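Local structure of extracellular solute-binding protein, family 1 (Trichodesmium erythraeum IMS101, 6G7N) at residues 63-68 with 138-143; 78-83 with 254-259; 132-137 with 163-168; 179-184 with 215-220. The protein binds ferric iron as an extracellular-type solute-binding protein and probably delivers it to an ABC transporter for uptake. All coordinates share one frame; numbering follows the deposited sequence.

Contact 1 (63-68 with 138-143). With FE (Fe (III) ion), chain E.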
# COMPACT_ATOMS: atom_id res chain seq x y z
N LEU A 63 -1.40 4.53 8.72
CA LEU A 63 -0.36 5.27 9.43
C LEU A 63 -0.88 6.62 9.90
O LEU A 63 -0.59 7.06 11.02
CB LEU A 63 0.89 5.39 8.57
CG LEU A 63 1.61 4.05 8.38
CD1 LEU A 63 2.56 4.10 7.20
CD2 LEU A 63 2.36 3.62 9.63
N TRP A 64 -1.68 7.26 9.07
CA TRP A 64 -2.33 8.51 9.44
C TRP A 64 -3.29 8.33 10.70
O TRP A 64 -3.31 9.13 11.63
CB TRP A 64 -3.10 9.10 8.27
CG TRP A 64 -3.81 10.38 8.59
CD1 TRP A 64 -5.08 10.51 9.07
CD2 TRP A 64 -3.30 11.71 8.44
NE1 TRP A 64 -5.39 11.82 9.23
CE2 TRP A 64 -4.32 12.59 8.86
CE3 TRP A 64 -2.09 12.24 7.99
CZ2 TRP A 64 -4.16 13.97 8.84
CZ3 TRP A 64 -1.95 13.62 7.95
CH2 TRP A 64 -2.98 14.45 8.37
N ARG A 65 -4.04 7.24 10.62
CA ARG A 65 -4.90 6.91 11.80
C ARG A 65 -4.07 6.70 13.08
O ARG A 65 -4.46 7.16 14.16
CB ARG A 65 -5.72 5.66 11.49
CG ARG A 65 -6.84 5.87 10.48
CD ARG A 65 -7.58 4.60 10.05
NE ARG A 65 -8.65 4.86 9.07
CZ ARG A 65 -9.31 3.91 8.39
NH1 ARG A 65 -9.01 2.62 8.54
NH2 ARG A 65 -10.28 4.26 7.54
N ALA A 66 -2.91 6.08 12.96
CA ALA A 66 -2.00 5.92 14.11
C ALA A 66 -1.55 7.28 14.62
O ALA A 66 -1.53 7.54 15.82
CB ALA A 66 -0.82 5.03 13.75
N GLN A 67 -1.17 8.15 13.68
CA GLN A 67 -0.74 9.49 14.05
C GLN A 67 -1.85 10.25 14.80
O GLN A 67 -1.61 10.89 15.82
CB GLN A 67 -0.21 10.23 12.82
CG GLN A 67 -0.86 11.50 12.47
CD GLN A 67 -0.33 12.12 11.22
OE1 GLN A 67 0.27 11.50 10.36
NE2 GLN A 67 -0.59 13.38 11.09
N GLU A 68 -3.06 10.16 14.26
CA GLU A 68 -4.21 10.84 14.91
C GLU A 68 -4.59 10.26 16.29
O GLU A 68 -5.10 10.98 17.16
CB GLU A 68 -5.42 10.86 13.99
CG GLU A 68 -5.20 11.67 12.72
CD GLU A 68 -4.89 13.15 12.94
OE1 GLU A 68 -5.82 13.88 13.34
OE2 GLU A 68 -3.73 13.58 12.69
N SER A 138 -14.99 -0.74 2.03
CA SER A 138 -14.39 -0.92 3.36
C SER A 138 -12.87 -1.02 3.31
O SER A 138 -12.22 -0.90 4.36
CB SER A 138 -14.95 -2.21 4.02
OG SER A 138 -16.35 -2.14 4.15
N ASN A 139 -12.33 -1.32 2.13
CA ASN A 139 -10.90 -1.57 2.00
C ASN A 139 -10.08 -0.27 1.95
O ASN A 139 -10.39 0.65 1.19
CB ASN A 139 -10.69 -2.38 0.73
CG ASN A 139 -9.23 -2.46 0.35
OD1 ASN A 139 -8.78 -1.79 -0.59
ND2 ASN A 139 -8.46 -3.27 1.07
N ILE A 140 -9.03 -0.23 2.77
CA ILE A 140 -8.19 0.97 2.87
C ILE A 140 -7.50 1.33 1.56
O ILE A 140 -7.32 2.51 1.30
CB ILE A 140 -7.17 0.82 4.05
CG1 ILE A 140 -6.49 2.15 4.39
CG2 ILE A 140 -6.10 -0.22 3.73
CD1 ILE A 140 -7.38 3.17 5.03
N TYR A 141 -7.12 0.35 0.74
CA TYR A 141 -6.45 0.67 -0.51
C TYR A 141 -7.35 1.53 -1.41
O TYR A 141 -6.91 2.49 -2.04
CB TYR A 141 -6.01 -0.56 -1.29
CG TYR A 141 -5.33 -1.65 -0.50
CD1 TYR A 141 -4.43 -1.35 0.53
CD2 TYR A 141 -5.53 -2.98 -0.80
CE1 TYR A 141 -3.80 -2.36 1.24
CE2 TYR A 141 -4.89 -4.01 -0.11
CZ TYR A 141 -4.00 -3.70 0.90
OH TYR A 141 -3.39 -4.70 1.61
N ASN A 142 -8.63 1.13 -1.48
CA ASN A 142 -9.61 1.87 -2.25
C ASN A 142 -9.89 3.24 -1.64
O ASN A 142 -10.03 4.23 -2.36
CB ASN A 142 -10.92 1.09 -2.31
CG ASN A 142 -10.89 -0.07 -3.27
OD1 ASN A 142 -10.05 -0.12 -4.19
ND2 ASN A 142 -11.86 -0.99 -3.12
N GLN A 143 -10.02 3.30 -0.32
CA GLN A 143 -10.23 4.58 0.34
C GLN A 143 -9.09 5.55 0.02
O GLN A 143 -9.31 6.72 -0.28
CB GLN A 143 -10.39 4.39 1.84
CG GLN A 143 -11.65 3.65 2.22
CD GLN A 143 -11.70 3.21 3.66
OE1 GLN A 143 -10.83 3.53 4.46
NE2 GLN A 143 -12.72 2.45 4.00
FE FE E . -2.24 -6.09 0.88
O HOH W 1 -10.28 1.03 5.87
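This is a small polar bridge across the two-lobed solute-binding fold, where R65 reaches from helix 60-68 to I140 and Q143 at the start of helix 140-167. R65 is modelled in two conformers, and the contacts hold for one of them. In it, the chain runs extended from CG to NE (chi3 -180°), which carries the guanidinium to the other helix. I140 CD1 lies over one face of that group, off-centre, 3.9 Å from R65 NH1. The amide of Q143 meets it at a slant, the two planes 62° apart. R65 NH2 makes a weak, strongly bent hydrogen bond of 3.2 Å to Q143 OE1. A water donates to Q143 OE1 and S138 O and accepts weakly from R65 NH1. N303 of helix 303-312 is the stronger partner, bonding both R65 NH2 and Q143 OE1. On the same helix as I140, Y141 OH binds the iron(III) ion at 1.9 Å, together with Y197 and Y198. N139 OD1 caps the helix by accepting from N142 N at 3.1 Å. With a bent bond, a shared water and an arginine modelled in two positions, the link may be adaptable, consistent with lobes that move on iron binding.

Contact 2 (78-83 with 254-259)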
# COMPACT_ATOMS: atom_id res chain seq x y z
N SER A 78 18.87 12.18 9.38
CA SER A 78 19.43 12.42 8.06
C SER A 78 19.31 11.17 7.18
O SER A 78 19.03 11.28 5.99
CB SER A 78 20.90 12.83 8.18
OG SER A 78 21.55 12.94 6.94
N THR A 79 19.57 10.00 7.76
CA THR A 79 19.47 8.78 7.01
C THR A 79 18.05 8.52 6.48
O THR A 79 17.84 8.25 5.30
CB THR A 79 19.98 7.60 7.85
OG1 THR A 79 21.37 7.80 8.09
CG2 THR A 79 19.77 6.27 7.20
N LEU A 80 17.06 8.63 7.36
CA LEU A 80 15.68 8.41 6.90
C LEU A 80 15.27 9.44 5.85
O LEU A 80 14.65 9.10 4.84
CB LEU A 80 14.68 8.45 8.06
CG LEU A 80 14.84 7.38 9.13
CD1 LEU A 80 13.78 7.52 10.19
CD2 LEU A 80 14.81 5.98 8.56
N ASN A 81 15.60 10.71 6.10
CA ASN A 81 15.11 11.73 5.20
C ASN A 81 15.80 11.68 3.85
O ASN A 81 15.18 11.93 2.81
CB ASN A 81 15.20 13.11 5.81
CG ASN A 81 14.31 13.30 7.02
OD1 ASN A 81 13.33 12.58 7.24
ND2 ASN A 81 14.66 14.30 7.82
N ASN A 82 17.10 11.42 3.85
CA ASN A 82 17.82 11.36 2.59
C ASN A 82 17.42 10.12 1.76
O ASN A 82 17.27 10.21 0.55
CB ASN A 82 19.33 11.39 2.80
CG ASN A 82 20.06 11.39 1.48
OD1 ASN A 82 19.77 12.19 0.59
ND2 ASN A 82 20.96 10.38 1.31
N LYS A 83 17.29 8.98 2.42
CA LYS A 83 17.05 7.74 1.71
C LYS A 83 15.58 7.49 1.35
O LYS A 83 15.32 6.77 0.38
CB LYS A 83 17.59 6.54 2.51
CG LYS A 83 19.12 6.57 2.67
CD LYS A 83 19.87 6.42 1.35
CE LYS A 83 21.36 6.37 1.56
NZ LYS A 83 22.09 6.18 0.29
N TYR A 254 18.15 1.07 9.92
CA TYR A 254 18.57 -0.18 9.32
C TYR A 254 17.68 -0.57 8.14
O TYR A 254 18.17 -1.07 7.12
CB TYR A 254 18.62 -1.27 10.40
CG TYR A 254 18.72 -2.64 9.80
CD1 TYR A 254 19.89 -3.10 9.21
CD2 TYR A 254 17.59 -3.46 9.71
CE1 TYR A 254 19.93 -4.35 8.59
CE2 TYR A 254 17.62 -4.67 9.10
CZ TYR A 254 18.78 -5.12 8.53
OH TYR A 254 18.77 -6.32 7.85
N LEU A 255 16.37 -0.32 8.26
CA LEU A 255 15.44 -0.71 7.20
C LEU A 255 15.68 -0.03 5.87
O LEU A 255 15.21 -0.55 4.84
CB LEU A 255 14.00 -0.49 7.63
CG LEU A 255 13.47 -1.44 8.72
CD1 LEU A 255 12.05 -1.01 9.07
CD2 LEU A 255 13.49 -2.88 8.29
N VAL A 256 16.37 1.12 5.84
CA VAL A 256 16.67 1.77 4.57
C VAL A 256 17.99 1.33 3.96
O VAL A 256 18.33 1.77 2.87
CB VAL A 256 16.55 3.31 4.61
CG1 VAL A 256 15.17 3.72 5.10
CG2 VAL A 256 17.63 3.96 5.45
N SER A 257 18.74 0.47 4.66
CA SER A 257 19.96 -0.05 4.07
C SER A 257 19.64 -0.88 2.82
O SER A 257 18.57 -1.48 2.72
CB SER A 257 20.75 -0.89 5.09
OG SER A 257 20.08 -2.10 5.41
N PRO A 258 20.59 -1.01 1.87
CA PRO A 258 20.27 -1.78 0.67
C PRO A 258 19.88 -3.23 0.95
O PRO A 258 18.96 -3.75 0.33
CB PRO A 258 21.52 -1.65 -0.17
CG PRO A 258 22.04 -0.29 0.23
CD PRO A 258 21.83 -0.23 1.71
N GLU A 259 20.60 -3.84 1.87
CA GLU A 259 20.28 -5.25 2.17
C GLU A 259 18.86 -5.45 2.79
O GLU A 259 18.10 -6.35 2.42
CB GLU A 259 21.39 -5.83 3.05
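A tight helix-to-helix turn of the solute-binding fold packs here on the short helix 78-83. The turn joins helix 245-255 to helix 258-266, and V256 is its apolar tip. No hydrogen bond crosses the contact, which is made of aliphatic carbon. V256 points at helix 78-83, and its CA is 6.6 Å from K83 CA. Its two methyls divide the work. CG2 sits between T79 and K83, one helical turn apart: V256 CG2 is 3.6 Å from T79 CG2 and 3.9 Å from K83 CB. CG1 lies anti to the carbonyl carbon (chi1 -55°), and this turns it to the L80 side, where V256 CG1 meets L80 CD2 at 4.1 Å. The two side chains cross there at about a right angle. K83 lends the base of its chain alone. It bends at chi2 (-65°), and its ammonium group turns from the loop. F98 of strand 96-108 and V274 also touch V256, so the valine is buried although K83 beside it is exposed. Behind V256 the turn is tied to itself. S257 stands at the N-cap of helix 258-266, with a weak bond from A260 N to its OG. The carbonyl of Y254 takes two donors: S257 N reaches Y254 O at 3.0 Å, and S257 OG reaches Y254 O at 2.8 Å, in the carbonyl plane.

Contact 3 (132-137 with 163-168)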
# COMPACT_ATOMS: atom_id res chain seq x y z
N ILE A 132 -16.02 -3.70 -15.11
CA ILE A 132 -15.04 -3.43 -14.04
C ILE A 132 -15.33 -4.27 -12.82
O ILE A 132 -16.48 -4.35 -12.36
CB ILE A 132 -15.05 -1.94 -13.65
CG1 ILE A 132 -14.77 -1.09 -14.87
CG2 ILE A 132 -14.03 -1.67 -12.54
CD1 ILE A 132 -14.59 0.39 -14.63
N VAL A 133 -14.29 -4.89 -12.25
CA VAL A 133 -14.39 -5.53 -10.94
C VAL A 133 -13.45 -4.82 -9.94
O VAL A 133 -12.29 -4.50 -10.25
CB VAL A 133 -14.15 -7.05 -10.99
CG1 VAL A 133 -15.30 -7.77 -11.69
CG2 VAL A 133 -12.83 -7.40 -11.62
N ILE A 134 -13.95 -4.61 -8.74
CA ILE A 134 -13.18 -4.00 -7.66
C ILE A 134 -13.82 -4.42 -6.34
O ILE A 134 -15.02 -4.68 -6.26
CB ILE A 134 -13.10 -2.46 -7.81
CG1 ILE A 134 -12.08 -1.83 -6.85
CG2 ILE A 134 -14.47 -1.82 -7.62
CD1 ILE A 134 -11.75 -0.38 -7.17
N ARG A 135 -13.00 -4.49 -5.29
CA ARG A 135 -13.48 -4.87 -3.96
C ARG A 135 -14.24 -3.72 -3.28
O ARG A 135 -14.36 -2.60 -3.82
CB ARG A 135 -12.32 -5.36 -3.11
CG ARG A 135 -11.40 -4.27 -2.62
CD ARG A 135 -10.15 -4.83 -2.04
NE ARG A 135 -10.34 -5.58 -0.82
CZ ARG A 135 -9.33 -6.20 -0.18
NH1 ARG A 135 -8.09 -6.15 -0.68
NH2 ARG A 135 -9.57 -6.86 0.94
N SER A 136 -14.75 -4.02 -2.09
CA SER A 136 -15.64 -3.11 -1.38
C SER A 136 -14.99 -1.80 -0.95
O SER A 136 -13.77 -1.64 -0.92
CB SER A 136 -16.21 -3.78 -0.16
OG SER A 136 -15.32 -3.68 0.91
N SER A 137 -15.85 -0.87 -0.56
CA SER A 137 -15.42 0.43 -0.07
C SER A 137 -14.89 0.40 1.34
O SER A 137 -14.35 1.40 1.80
CB SER A 137 -16.57 1.43 -0.17
OG SER A 137 -17.60 0.98 0.68
N LYS A 163 -19.56 8.24 -9.58
CA LYS A 163 -20.88 7.85 -10.10
C LYS A 163 -20.81 7.04 -11.44
O LYS A 163 -21.55 6.07 -11.78
CB LYS A 163 -21.75 9.10 -10.25
CG LYS A 163 -23.21 8.83 -10.53
CD LYS A 163 -24.08 9.92 -9.90
CE LYS A 163 -25.55 9.53 -9.96
NZ LYS A 163 -25.77 8.17 -9.43
N GLY A 164 -19.87 7.46 -12.28
CA GLY A 164 -19.65 6.72 -13.53
C GLY A 164 -18.90 5.43 -13.30
O GLY A 164 -19.20 4.41 -13.92
N PHE A 165 -17.89 5.46 -12.42
CA PHE A 165 -17.12 4.27 -12.09
C PHE A 165 -17.99 3.17 -11.52
O PHE A 165 -17.96 2.02 -11.97
CB PHE A 165 -15.99 4.70 -11.13
CG PHE A 165 -15.04 3.60 -10.76
CD1 PHE A 165 -14.22 3.04 -11.72
CD2 PHE A 165 -14.94 3.15 -9.47
CE1 PHE A 165 -13.30 2.07 -11.38
CE2 PHE A 165 -14.01 2.17 -9.13
CZ PHE A 165 -13.19 1.64 -10.09
N VAL A 166 -18.78 3.50 -10.51
CA VAL A 166 -19.67 2.53 -9.88
C VAL A 166 -20.69 1.97 -10.89
O VAL A 166 -21.01 0.77 -10.88
CB VAL A 166 -20.34 3.12 -8.65
CG1 VAL A 166 -21.43 2.23 -8.10
CG2 VAL A 166 -19.31 3.40 -7.57
N ARG A 167 -21.19 2.83 -11.78
CA ARG A 167 -22.11 2.40 -12.84
C ARG A 167 -21.50 1.32 -13.73
O ARG A 167 -22.24 0.56 -14.34
CB ARG A 167 -22.53 3.62 -13.68
CG ARG A 167 -23.20 3.34 -15.02
CD ARG A 167 -23.65 4.64 -15.68
NE ARG A 167 -24.51 4.46 -16.84
CZ ARG A 167 -24.06 4.36 -18.08
NH1 ARG A 167 -22.76 4.42 -18.34
NH2 ARG A 167 -24.91 4.21 -19.07
N ASN A 168 -20.17 1.28 -13.80
CA ASN A 168 -19.45 0.34 -14.64
C ASN A 168 -19.12 -1.00 -13.96
O ASN A 168 -18.53 -1.86 -14.62
CB ASN A 168 -18.18 0.99 -15.16
CG ASN A 168 -18.46 2.06 -16.20
OD1 ASN A 168 -19.53 2.07 -16.80
ND2 ASN A 168 -17.48 2.94 -16.43
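I132 N donates to N168 O over 3.2 Å, with an N-H...O angle of 157°. This backbone bond ties strand 132-133 to the end of helix 140-167. Strand 132-133 and helix 140-167 begin a beta-alpha-beta crossover, which runs on through helix 177-186 to the parallel strand 191-195. The side chains between strand and helix are buried and mostly apolar. I132 points at the helix end and touches two residues there. Its CD1 packs on the aliphatic base of N168, with I132 CD1 3.7 Å from N168 CB. The same methyl meets the F165 ring obliquely, I132 CD1 lying 3.9 Å from F165 CE1. I132 CG2 reaches the same ring carbon. With an alanine here the CD1 and CG2 contacts of I132 would be lost, which would probably open a gap between F165 and N168 CB and let the ring shift. The amide of N168 is used elsewhere, its ND2 bonding the carbonyls of L123 and Q125. F165 is also stacked on W161, and F169 meets it edge-to-face. The phenyl group swings toward the strand because CG is anti to the backbone N (chi1 -176°). That places its far end between the two isoleucines, and I134 CD1 approaches the ring edge in plane, 3.8 Å from F165 CZ.

Contact 4 (179-184 with 215-220)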
# COMPACT_ATOMS: atom_id res chain seq x y z
N ALA A 179 -9.03 -11.86 -5.56
CA ALA A 179 -10.31 -12.27 -6.15
C ALA A 179 -10.64 -11.43 -7.38
O ALA A 179 -11.22 -11.95 -8.34
CB ALA A 179 -11.43 -12.22 -5.14
N GLN A 180 -10.26 -10.14 -7.38
CA GLN A 180 -10.54 -9.32 -8.56
C GLN A 180 -9.67 -9.78 -9.74
O GLN A 180 -10.13 -9.85 -10.87
CB GLN A 180 -10.34 -7.83 -8.28
CG GLN A 180 -10.98 -7.32 -7.00
CD GLN A 180 -12.40 -7.74 -6.79
OE1 GLN A 180 -13.24 -7.63 -7.69
NE2 GLN A 180 -12.68 -8.24 -5.59
N ILE A 181 -8.40 -10.09 -9.46
CA ILE A 181 -7.52 -10.58 -10.49
C ILE A 181 -8.07 -11.88 -11.09
O ILE A 181 -8.08 -12.06 -12.33
CB ILE A 181 -6.08 -10.77 -9.95
CG1 ILE A 181 -5.50 -9.42 -9.50
CG2 ILE A 181 -5.19 -11.44 -10.98
CD1 ILE A 181 -4.19 -9.52 -8.76
N LYS A 182 -8.51 -12.80 -10.22
CA LYS A 182 -9.07 -14.05 -10.71
C LYS A 182 -10.34 -13.80 -11.56
O LYS A 182 -10.58 -14.50 -12.55
CB LYS A 182 -9.34 -14.99 -9.56
CG LYS A 182 -8.06 -15.51 -8.92
CD LYS A 182 -8.31 -16.41 -7.71
CE LYS A 182 -7.07 -16.94 -7.02
NZ LYS A 182 -7.44 -17.72 -5.79
N ALA A 183 -11.17 -12.83 -11.17
CA ALA A 183 -12.39 -12.50 -11.90
C ALA A 183 -12.06 -11.92 -13.27
O ALA A 183 -12.75 -12.20 -14.26
CB ALA A 183 -13.27 -11.56 -11.08
N VAL A 184 -11.00 -11.11 -13.35
CA VAL A 184 -10.55 -10.59 -14.64
C VAL A 184 -10.06 -11.73 -15.56
O VAL A 184 -10.45 -11.81 -16.72
CB VAL A 184 -9.46 -9.52 -14.45
CG1 VAL A 184 -8.80 -9.14 -15.75
CG2 VAL A 184 -10.04 -8.27 -13.78
N ASP A 215 -0.82 -15.49 -16.09
CA ASP A 215 -0.50 -15.38 -17.50
C ASP A 215 -1.61 -14.72 -18.33
O ASP A 215 -1.33 -14.21 -19.39
CB ASP A 215 -0.27 -16.77 -18.08
N LYS A 216 -2.84 -14.74 -17.81
CA LYS A 216 -4.01 -14.15 -18.47
C LYS A 216 -4.27 -12.68 -18.15
O LYS A 216 -5.14 -12.07 -18.79
CB LYS A 216 -5.27 -14.92 -18.08
CG LYS A 216 -5.31 -16.31 -18.67
CD LYS A 216 -6.46 -17.13 -18.14
CE LYS A 216 -6.61 -18.44 -18.90
NZ LYS A 216 -7.52 -18.21 -20.05
N VAL A 217 -3.54 -12.13 -17.17
CA VAL A 217 -3.80 -10.79 -16.65
C VAL A 217 -2.56 -9.93 -16.74
O VAL A 217 -1.48 -10.35 -16.27
CB VAL A 217 -4.30 -10.87 -15.20
CG1 VAL A 217 -4.52 -9.47 -14.60
CG2 VAL A 217 -5.57 -11.69 -15.11
N GLY A 218 -2.70 -8.76 -17.35
CA GLY A 218 -1.63 -7.78 -17.41
C GLY A 218 -1.82 -6.71 -16.35
O GLY A 218 -2.89 -6.58 -15.78
N MET A 219 -0.74 -5.96 -16.15
CA MET A 219 -0.70 -4.83 -15.22
C MET A 219 -0.42 -3.57 -15.98
O MET A 219 0.59 -3.50 -16.67
CB MET A 219 0.43 -5.06 -14.21
CG MET A 219 0.73 -3.84 -13.37
SD MET A 219 1.84 -4.25 -12.01
CE MET A 219 1.13 -5.76 -11.46
N PHE A 220 -1.27 -2.55 -15.80
CA PHE A 220 -1.12 -1.26 -16.46
C PHE A 220 -0.98 -0.17 -15.39
O PHE A 220 -1.85 -0.04 -14.52
CB PHE A 220 -2.33 -0.98 -17.36
CG PHE A 220 -2.23 0.26 -18.19
CD1 PHE A 220 -1.61 0.25 -19.43
CD2 PHE A 220 -2.70 1.46 -17.70
CE1 PHE A 220 -1.53 1.39 -20.20
CE2 PHE A 220 -2.61 2.61 -18.46
CZ PHE A 220 -2.02 2.58 -19.70
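I181 and V184 of helix 177-186 meet V217, the first residue of strand 217-220, in a buried helix-on-sheet contact of the solute-binding fold. The main interaction is apolar. V217 points at the helix, and its CA lies 7.0 Å from V184 CA. V217 CG2 touches both helix residues: it is 4.2 Å from I181 CG2 and 4.2 Å from V184 CG1. The side chains cross at about right angles in both pairs. V217 CG1 lies anti to the backbone N (chi1 177°) and also faces I181 CG2. The branch of I181 is thus met by both methyls of the valine. A second kind of contact is between methyl and main chain. V217 CG2 rests 3.8 Å from I181 O, a van der Waals approach to the helix backbone. No hydrogen bond passes between the two segments. Backbone bonding is kept within each element and its own neighbours. In the helix, V184 N donates to Q180 O at 2.9 Å. In the sheet, G218 and F220 bond the backbones of Y107 and I105 on strand 96-108. M106 of that strand touches both I181 and V217 and continues the apolar layer. V133 of strand 132-133 adds to it beside V184. I181 also packs on Y198, an iron ligand, and so may help to position it. With neither charge nor polar side chain at the interface, helix and strand are held by burial and shape, and the fit probably depends on where the branched methyls sit.

In the fold
Contacts 1, 3 and 4 are buried, while contact 2 is partly buried and includes an exposed lysine. Contact 1 is the polar one, with an arginine, an amide and a water near the iron cleft. Contacts 2 and 4 are aliphatic packing without a bond across, and contact 3 adds an aromatic ring and one backbone bond. Contacts 1 and 3 use opposite ends of helix 140-167 and touch directly, Q143 and N142 bonding the carbonyls of S137 and S136. Contacts 3 and 4 meet through V133, which packs on Q180 and V184, and both reach the same sheet. Contact 2 lies apart, about 38 Å from contact 3 between centres.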